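Local coordinates for enoyl-acyl carrier protein reductase (Uncultured bacterium, PDB 6KIA) that probably reduces the enoyl group of acyl-carrier-protein-bound intermediates in fatty acid synthesis, and binds NADH, at residues E144-I149 / R224-K229; D250-Q255 / L310-K315; S305-L310 / Q344-Y349. All coordinates share one frame; numbering follows the deposited sequence.

Interaction 1 of 3, residues E144-I149 / R224-K229; sequences ELDGMI and RARLEK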
# COMPACT_ATOMS: atom_id res chain seq x y z
N GLU A 144 17.90 -19.56 -0.35
CA GLU A 144 18.87 -18.87 -1.20
C GLU A 144 19.42 -17.58 -0.57
O GLU A 144 20.62 -17.29 -0.64
CB GLU A 144 18.24 -18.56 -2.56
CG GLU A 144 19.25 -18.15 -3.61
CD GLU A 144 18.64 -18.10 -5.00
OE1 GLU A 144 17.75 -18.92 -5.29
OE2 GLU A 144 19.06 -17.23 -5.79
N LEU A 145 18.55 -16.82 0.08
CA LEU A 145 18.92 -15.57 0.71
C LEU A 145 19.89 -15.78 1.87
O LEU A 145 20.77 -14.97 2.12
CB LEU A 145 17.67 -14.85 1.20
CG LEU A 145 17.85 -13.45 1.76
CD1 LEU A 145 18.31 -12.47 0.68
CD2 LEU A 145 16.53 -13.02 2.39
N ASP A 146 19.69 -16.87 2.61
CA ASP A 146 20.52 -17.15 3.79
C ASP A 146 21.99 -17.15 3.40
O ASP A 146 22.83 -16.62 4.13
CB ASP A 146 20.13 -18.48 4.43
CG ASP A 146 20.93 -18.78 5.67
OD1 ASP A 146 20.71 -18.11 6.71
OD2 ASP A 146 21.78 -19.69 5.62
N GLY A 147 22.30 -17.70 2.23
CA GLY A 147 23.67 -17.76 1.76
C GLY A 147 24.24 -16.42 1.35
O GLY A 147 25.45 -16.27 1.19
N MET A 148 23.36 -15.43 1.20
CA MET A 148 23.76 -14.10 0.76
C MET A 148 23.94 -13.07 1.89
O MET A 148 24.44 -11.98 1.65
CB MET A 148 22.70 -13.54 -0.21
CG MET A 148 22.31 -14.46 -1.33
SD MET A 148 21.10 -13.57 -2.34
CE MET A 148 20.36 -14.91 -3.26
N ILE A 149 23.50 -13.40 3.10
CA ILE A 149 23.59 -12.47 4.22
C ILE A 149 24.61 -12.99 5.23
O ILE A 149 24.37 -13.98 5.92
CB ILE A 149 22.20 -12.25 4.89
CG1 ILE A 149 21.13 -11.95 3.83
CG2 ILE A 149 22.26 -11.13 5.93
CD1 ILE A 149 19.74 -11.83 4.41
N ARG A 224 17.00 -14.72 10.81
CA ARG A 224 16.86 -13.78 11.93
C ARG A 224 17.67 -14.26 13.14
O ARG A 224 18.43 -13.49 13.73
CB ARG A 224 15.39 -13.57 12.30
CG ARG A 224 15.20 -12.55 13.40
CD ARG A 224 13.71 -12.18 13.61
NE ARG A 224 12.91 -13.29 14.14
CZ ARG A 224 12.02 -13.98 13.43
NH1 ARG A 224 11.81 -13.69 12.15
NH2 ARG A 224 11.35 -14.98 14.00
N ALA A 225 17.45 -15.50 13.54
CA ALA A 225 18.16 -16.07 14.68
C ALA A 225 19.68 -16.04 14.49
O ALA A 225 20.43 -15.66 15.40
CB ALA A 225 17.70 -17.48 14.93
N ARG A 226 20.14 -16.40 13.29
CA ARG A 226 21.58 -16.49 13.08
C ARG A 226 22.20 -15.08 13.12
O ARG A 226 23.29 -14.88 13.70
CB ARG A 226 21.89 -17.21 11.75
CG ARG A 226 23.33 -17.02 11.24
CD ARG A 226 23.60 -17.78 9.94
NE ARG A 226 22.84 -17.26 8.80
CZ ARG A 226 23.23 -16.23 8.07
NH1 ARG A 226 24.35 -15.58 8.39
NH2 ARG A 226 22.49 -15.81 7.04
N LEU A 227 21.50 -14.10 12.55
CA LEU A 227 22.00 -12.74 12.57
C LEU A 227 21.98 -12.12 13.96
O LEU A 227 22.90 -11.42 14.36
CB LEU A 227 21.18 -11.85 11.61
CG LEU A 227 21.26 -12.21 10.11
CD1 LEU A 227 20.45 -11.20 9.30
CD2 LEU A 227 22.69 -12.28 9.60
N GLU A 228 20.91 -12.36 14.69
CA GLU A 228 20.74 -11.81 16.01
C GLU A 228 21.80 -12.40 16.94
O GLU A 228 22.34 -11.70 17.80
CB GLU A 228 19.31 -12.06 16.50
CG GLU A 228 18.38 -10.95 16.00
CD GLU A 228 16.94 -11.11 16.42
OE1 GLU A 228 16.62 -12.09 17.13
OE2 GLU A 228 16.12 -10.24 16.03
N LYS A 229 22.13 -13.67 16.74
CA LYS A 229 23.16 -14.32 17.53
C LYS A 229 24.58 -13.93 17.10
O LYS A 229 25.53 -14.16 17.84
CB LYS A 229 22.98 -15.84 17.46
CG LYS A 229 21.95 -16.36 18.47
CD LYS A 229 21.54 -17.79 18.20
CE LYS A 229 20.56 -18.28 19.25
NZ LYS A 229 21.12 -18.21 20.64

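Interaction 2 of 3, residues D250-Q255 / L310-K315; sequences DKYQWQ and LKALKK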
# COMPACT_ATOMS: atom_id res chain seq x y z
N ASP A 250 -7.22 23.86 10.14
CA ASP A 250 -5.87 24.13 10.67
C ASP A 250 -5.45 23.20 11.81
O ASP A 250 -4.59 23.55 12.62
CB ASP A 250 -5.75 25.60 11.10
CG ASP A 250 -4.30 26.08 11.13
OD1 ASP A 250 -3.50 25.67 10.26
OD2 ASP A 250 -3.95 26.88 12.03
N LYS A 251 -6.03 22.01 11.85
CA LYS A 251 -5.63 20.99 12.83
C LYS A 251 -5.41 19.68 12.10
O LYS A 251 -6.12 19.38 11.16
CB LYS A 251 -6.69 20.80 13.91
CG LYS A 251 -6.94 21.98 14.82
CD LYS A 251 -8.06 21.64 15.79
CE LYS A 251 -9.28 21.12 15.05
NZ LYS A 251 -10.30 20.55 15.97
N TYR A 252 -4.42 18.89 12.50
CA TYR A 252 -4.28 17.58 11.87
C TYR A 252 -5.32 16.62 12.44
O TYR A 252 -5.30 16.31 13.63
CB TYR A 252 -2.86 17.03 12.06
CG TYR A 252 -1.82 17.81 11.30
CD1 TYR A 252 -1.63 17.62 9.94
CD2 TYR A 252 -1.02 18.75 11.95
CE1 TYR A 252 -0.66 18.31 9.25
CE2 TYR A 252 -0.06 19.44 11.28
CZ TYR A 252 0.11 19.24 9.93
OH TYR A 252 1.08 19.96 9.25
N GLN A 253 -6.24 16.17 11.58
CA GLN A 253 -7.35 15.30 11.98
C GLN A 253 -7.39 14.04 11.14
O GLN A 253 -7.24 14.10 9.90
CB GLN A 253 -8.69 16.03 11.88
CG GLN A 253 -8.66 17.42 12.52
CD GLN A 253 -10.07 17.95 12.83
OE1 GLN A 253 -10.91 17.23 13.37
NE2 GLN A 253 -10.33 19.19 12.44
N TRP A 254 -7.61 12.91 11.81
CA TRP A 254 -7.71 11.63 11.13
C TRP A 254 -8.91 11.61 10.21
O TRP A 254 -10.00 12.05 10.58
CB TRP A 254 -7.81 10.48 12.13
CG TRP A 254 -7.88 9.15 11.46
CD1 TRP A 254 -6.82 8.38 11.10
CD2 TRP A 254 -9.06 8.42 11.08
NE1 TRP A 254 -7.25 7.21 10.52
CE2 TRP A 254 -8.62 7.21 10.49
CE3 TRP A 254 -10.43 8.67 11.17
CZ2 TRP A 254 -9.50 6.26 9.99
CZ3 TRP A 254 -11.32 7.70 10.69
CH2 TRP A 254 -10.85 6.52 10.11
N GLN A 255 -8.69 11.11 9.00
CA GLN A 255 -9.78 10.87 8.08
C GLN A 255 -9.37 9.69 7.22
O GLN A 255 -8.30 9.10 7.44
CB GLN A 255 -10.07 12.13 7.25
CG GLN A 255 -8.85 12.74 6.56
CD GLN A 255 -8.46 11.99 5.30
OE1 GLN A 255 -9.16 12.03 4.28
NE2 GLN A 255 -7.34 11.27 5.37
N LEU A 310 -0.37 20.24 0.77
CA LEU A 310 0.15 21.57 0.41
C LEU A 310 0.15 22.53 1.61
O LEU A 310 1.13 23.26 1.86
CB LEU A 310 -0.65 22.17 -0.74
CG LEU A 310 -0.30 21.62 -2.13
CD1 LEU A 310 -1.38 21.91 -3.16
CD2 LEU A 310 1.06 22.14 -2.59
N LYS A 311 -0.93 22.51 2.37
CA LYS A 311 -1.04 23.39 3.52
C LYS A 311 -0.07 22.95 4.60
O LYS A 311 0.56 23.78 5.27
CB LYS A 311 -2.49 23.39 4.03
CG LYS A 311 -3.44 24.06 3.08
CD LYS A 311 -4.83 24.17 3.67
CE LYS A 311 -5.76 24.95 2.77
NZ LYS A 311 -5.29 26.36 2.62
N ALA A 312 0.17 21.64 4.69
CA ALA A 312 1.11 21.10 5.66
C ALA A 312 2.51 21.55 5.31
O ALA A 312 3.32 21.87 6.22
CB ALA A 312 1.00 19.57 5.72
N LEU A 313 2.80 21.63 4.01
CA LEU A 313 4.15 22.02 3.63
C LEU A 313 4.41 23.43 4.13
O LEU A 313 5.53 23.76 4.53
CB LEU A 313 4.37 21.96 2.12
CG LEU A 313 4.41 20.57 1.50
CD1 LEU A 313 4.67 20.64 0.01
CD2 LEU A 313 5.42 19.66 2.20
N LYS A 314 3.37 24.26 4.13
CA LYS A 314 3.56 25.64 4.59
C LYS A 314 3.61 25.68 6.10
O LYS A 314 4.42 26.41 6.69
CB LYS A 314 2.41 26.53 4.07
CG LYS A 314 2.51 26.88 2.61
CD LYS A 314 1.73 28.16 2.32
CE LYS A 314 2.23 28.84 1.06
NZ LYS A 314 1.17 29.74 0.52
N LYS A 315 2.79 24.85 6.73
CA LYS A 315 2.63 24.91 8.17
C LYS A 315 3.88 24.43 8.91
O LYS A 315 4.26 24.96 9.96
CB LYS A 315 1.43 24.05 8.57
CG LYS A 315 1.12 24.02 10.05
CD LYS A 315 -0.11 23.15 10.31
CE LYS A 315 -0.49 23.13 11.77
NZ LYS A 315 -1.01 24.47 12.19

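Interaction 3 of 3, residues S305-L310 / Q344-Y349; sequences SLFPLL and QKIDDY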
# COMPACT_ATOMS: atom_id res chain seq x y z
N SER A 305 -7.87 13.19 -0.37
CA SER A 305 -7.23 13.29 0.94
C SER A 305 -5.84 13.92 0.87
O SER A 305 -5.35 14.43 1.87
CB SER A 305 -7.13 11.92 1.59
OG SER A 305 -8.43 11.37 1.82
N LEU A 306 -5.24 13.93 -0.31
CA LEU A 306 -3.84 14.30 -0.45
C LEU A 306 -3.60 15.81 -0.61
O LEU A 306 -2.58 16.33 -0.16
CB LEU A 306 -3.25 13.54 -1.65
CG LEU A 306 -1.80 13.77 -2.06
CD1 LEU A 306 -0.84 13.37 -0.93
CD2 LEU A 306 -1.54 12.94 -3.31
N PHE A 307 -4.55 16.53 -1.21
CA PHE A 307 -4.32 17.96 -1.48
C PHE A 307 -3.91 18.83 -0.28
O PHE A 307 -3.04 19.71 -0.42
CB PHE A 307 -5.57 18.57 -2.15
CG PHE A 307 -5.88 17.97 -3.49
CD1 PHE A 307 -5.09 18.26 -4.59
CD2 PHE A 307 -6.97 17.13 -3.65
CE1 PHE A 307 -5.38 17.70 -5.84
CE2 PHE A 307 -7.29 16.59 -4.89
CZ PHE A 307 -6.51 16.87 -5.99
N PRO A 308 -4.50 18.58 0.91
CA PRO A 308 -4.09 19.42 2.05
C PRO A 308 -2.62 19.24 2.47
O PRO A 308 -2.16 20.00 3.32
CB PRO A 308 -5.05 18.97 3.17
CG PRO A 308 -6.24 18.43 2.45
CD PRO A 308 -5.69 17.76 1.25
N LEU A 309 -1.90 18.28 1.89
CA LEU A 309 -0.45 18.21 2.13
C LEU A 309 0.20 19.54 1.76
O LEU A 309 1.18 19.96 2.39
CB LEU A 309 0.19 17.05 1.34
CG LEU A 309 1.70 16.89 1.50
CD1 LEU A 309 2.03 16.46 2.95
CD2 LEU A 309 2.29 15.88 0.49
N LEU A 310 -0.37 20.24 0.77
CA LEU A 310 0.15 21.57 0.41
C LEU A 310 0.15 22.53 1.61
O LEU A 310 1.13 23.26 1.86
CB LEU A 310 -0.65 22.17 -0.74
CG LEU A 310 -0.30 21.62 -2.13
CD1 LEU A 310 -1.38 21.91 -3.16
CD2 LEU A 310 1.06 22.14 -2.59
N GLN A 344 -9.68 25.29 -1.34
CA GLN A 344 -10.89 25.69 -0.64
C GLN A 344 -12.01 24.69 -0.90
O GLN A 344 -12.82 24.38 -0.02
CB GLN A 344 -11.29 27.11 -1.06
CG GLN A 344 -12.51 27.64 -0.30
CD GLN A 344 -12.23 27.76 1.20
OE1 GLN A 344 -11.24 28.38 1.61
NE2 GLN A 344 -13.07 27.13 2.01
N LYS A 345 -12.03 24.11 -2.09
CA LYS A 345 -13.05 23.13 -2.38
C LYS A 345 -12.81 21.86 -1.55
O LYS A 345 -13.77 21.20 -1.09
CB LYS A 345 -13.04 22.82 -3.88
CG LYS A 345 -13.94 21.70 -4.32
CD LYS A 345 -13.98 21.65 -5.85
CE LYS A 345 -14.50 22.97 -6.44
NZ LYS A 345 -15.95 23.25 -6.21
N ILE A 346 -11.54 21.55 -1.30
CA ILE A 346 -11.24 20.45 -0.39
C ILE A 346 -11.57 20.78 1.08
O ILE A 346 -12.11 19.94 1.82
CB ILE A 346 -9.76 20.03 -0.50
CG1 ILE A 346 -9.46 19.56 -1.93
CG2 ILE A 346 -9.43 18.92 0.55
CD1 ILE A 346 -10.10 18.22 -2.29
N ASP A 347 -11.32 22.01 1.51
CA ASP A 347 -11.69 22.36 2.88
C ASP A 347 -13.23 22.28 3.06
O ASP A 347 -13.73 21.76 4.06
CB ASP A 347 -11.18 23.75 3.26
CG ASP A 347 -9.66 23.80 3.42
OD1 ASP A 347 -9.04 22.76 3.76
OD2 ASP A 347 -9.07 24.89 3.22
N ASP A 348 -13.95 22.77 2.07
CA ASP A 348 -15.41 22.69 2.06
C ASP A 348 -15.87 21.24 2.12
O ASP A 348 -16.85 20.90 2.81
CB ASP A 348 -15.98 23.39 0.82
CG ASP A 348 -15.90 24.91 0.90
OD1 ASP A 348 -15.66 25.45 2.00
OD2 ASP A 348 -16.05 25.57 -0.16
N TYR A 349 -15.19 20.37 1.37
CA TYR A 349 -15.47 18.94 1.38
C TYR A 349 -15.34 18.36 2.80
O TYR A 349 -16.24 17.69 3.29
CB TYR A 349 -14.52 18.25 0.40
CG TYR A 349 -14.60 16.73 0.23
CD1 TYR A 349 -15.59 16.14 -0.54
CD2 TYR A 349 -13.63 15.91 0.80
CE1 TYR A 349 -15.65 14.77 -0.72
CE2 TYR A 349 -13.66 14.53 0.61
CZ TYR A 349 -14.68 13.96 -0.14
OH TYR A 349 -14.72 12.59 -0.32

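Interaction 1 of 3, residues E144-I149 / R224-K229
Ile149 O is gripped by two nitrogens of one side chain, the NH1 and NH2 of Arg226. Arg226 NH1 and Arg226 NH2 each lie 2.9 Å from Ile149 O, so the guanidinium group meets the carbonyl oxygen end-on. The oxygen belongs to the end of a type I beta turn, Asp146 to Ile149, where the chain leaves helix 120-146 in this Rossmann-clan protein. Arg226 comes from helix 221-229. Its CG stands anti to the backbone N (chi1 164°), and the chain bends at chi3, about the CG-CD bond. A second grip is side-on. Arg226 NE and NH2 both donate to Asp146 OD1, at 3.1 Å from NE and 2.9 Å from NH2, and form a salt bridge. The carboxylate and guanidinium planes are 83° apart. Both nitrogens reach OD1 from the same face of the carboxylate, NH2 from well above its plane. Both acceptors lie close to the guanidinium plane, at its edge. Four bonds, none of them straight, thus fix the rotation of the group. Arg226 NH1 also pairs with Asp151, so the guanidinium group ties together Asp146, the last residue of the turn and Asp151 just beyond it. Beside the polar cluster, Ile149 and Leu227 make the apolar part of the contact. Ile149 also touches Val21 of strand 21-25, and Leu227 touches Ala155 of strand 155-159, so the pair packs against two parallel neighbours of the central sheet. Ile149 CG2 lies against both methyls of Leu227, 3.8 Å from CD1 and 3.9 Å from CD2.

Interaction 2 of 3, residues D250-Q255 / L310-K315
Lys315 reaches from helix 309-315 past the ring of Tyr252 to the carboxylate of Asp250. Its CB and CG pass the phenol oxygen at the margin of contact. Its CD comes closer, 3.6 Å from Tyr252 OH and 3.8 Å from Tyr252 CE2. The next carbon, Lys315 CE, lies 3.7 Å from Tyr252 CE2. The chain is extended up to CE and turns at its last torsion (chi4 69°), which brings the ammonium group to Asp250. There NZ makes a weak hydrogen bond, part of a salt bridge, 3.4 Å from Asp250 OD1. Lysine and tyrosine run alongside each other in opposite directions. Ala312, one helical turn earlier, meets the same hydroxyl end, on the CE1 side: its CB is near the ring plane at the edge, 3.6 Å from Tyr252 OH and 4.1 Å from Tyr252 CE1. The hydroxyl itself has a stronger polar partner in Glu316, which hydrogen-bonds to it. Tyr252 lies on strand 251-255 of a two-stranded antiparallel sheet, a beta hairpin with strand 244-248. Leu247 of that partner strand touches both Tyr252 and Lys315, while helix 426-436 touches Tyr252 through Asp427 and Ala312 through His426 and Ala430.

Interaction 3 of 3, residues S305-L310 / Q344-Y349
Phe307 has its CG beside the backbone N and anti to the carbonyl carbon (chi1 -63°), and Ile346 places its CG1 in the same way (chi1 -61°). Ile346 then turns its CD1 at chi2 (-71°) toward the phenyl ring. The result is a close contact: Phe307 CD2 lies 3.6 Å from Ile346 CD1. The next atom along the branch follows, with Ile346 CG1 3.9 Å from Phe307 CD2 and 4.0 Å from Phe307 CB. The two side chains cross at about a right angle, and the methyl comes to the ring obliquely. The other branch of the isoleucine serves the neighbouring residue. Ile346 CG2, anti to the backbone N, meets the CG-CD side of the proline ring, 3.7 Å from Pro308 CG and 4.0 Å from Pro308 CD. One isoleucine thus covers two consecutive residues, each with a different branch. This is apolar packing of helix 339-351 against the turn that leads into helix 309-315, in the helical part of this Rossmann-clan reductase. Leu306 to Leu309 form a type I beta turn, in which Leu309 N bonds back to Leu306 O at 2.9 Å. All three touching residues are buried, and no hydrogen bond crosses between the segments. Helix 370-385 joins the packing: its Ile383 touches both Phe307 and Ile346. Thr395 of helix 394-413 and Leu342 and Leu343 of helix 339-351 also lie against Phe307. The Phe307 side chain is about 13 Å from the bound NADH, too far to touch it. On helix 339-351 itself, Gln344 NE2 donates to Asp348 OD1 at 3.1 Å.

Interaction 1 comes first along the chain and closes before the others open. Interactions 2 and 3 alternate their segments. Their centres are 9 Å apart, and both use helix 309-315 and share Leu310. They also touch directly: Gln255 OE1 and Ser305 OG lie 2.7 Å apart in a probable hydrogen bond, which ties hairpin strand 251-255 to Ser305, just ahead of the turn that leads into that helix. Interaction 1, beside the central sheet, lies about 42 Å from interaction 2 and 46 Å from interaction 3, centre to centre. Interaction 2 sets the hairpin on helix 309-315 and interaction 3 sets its lead-in on helix 339-351, so one short helix is held from both, remote from interaction 1.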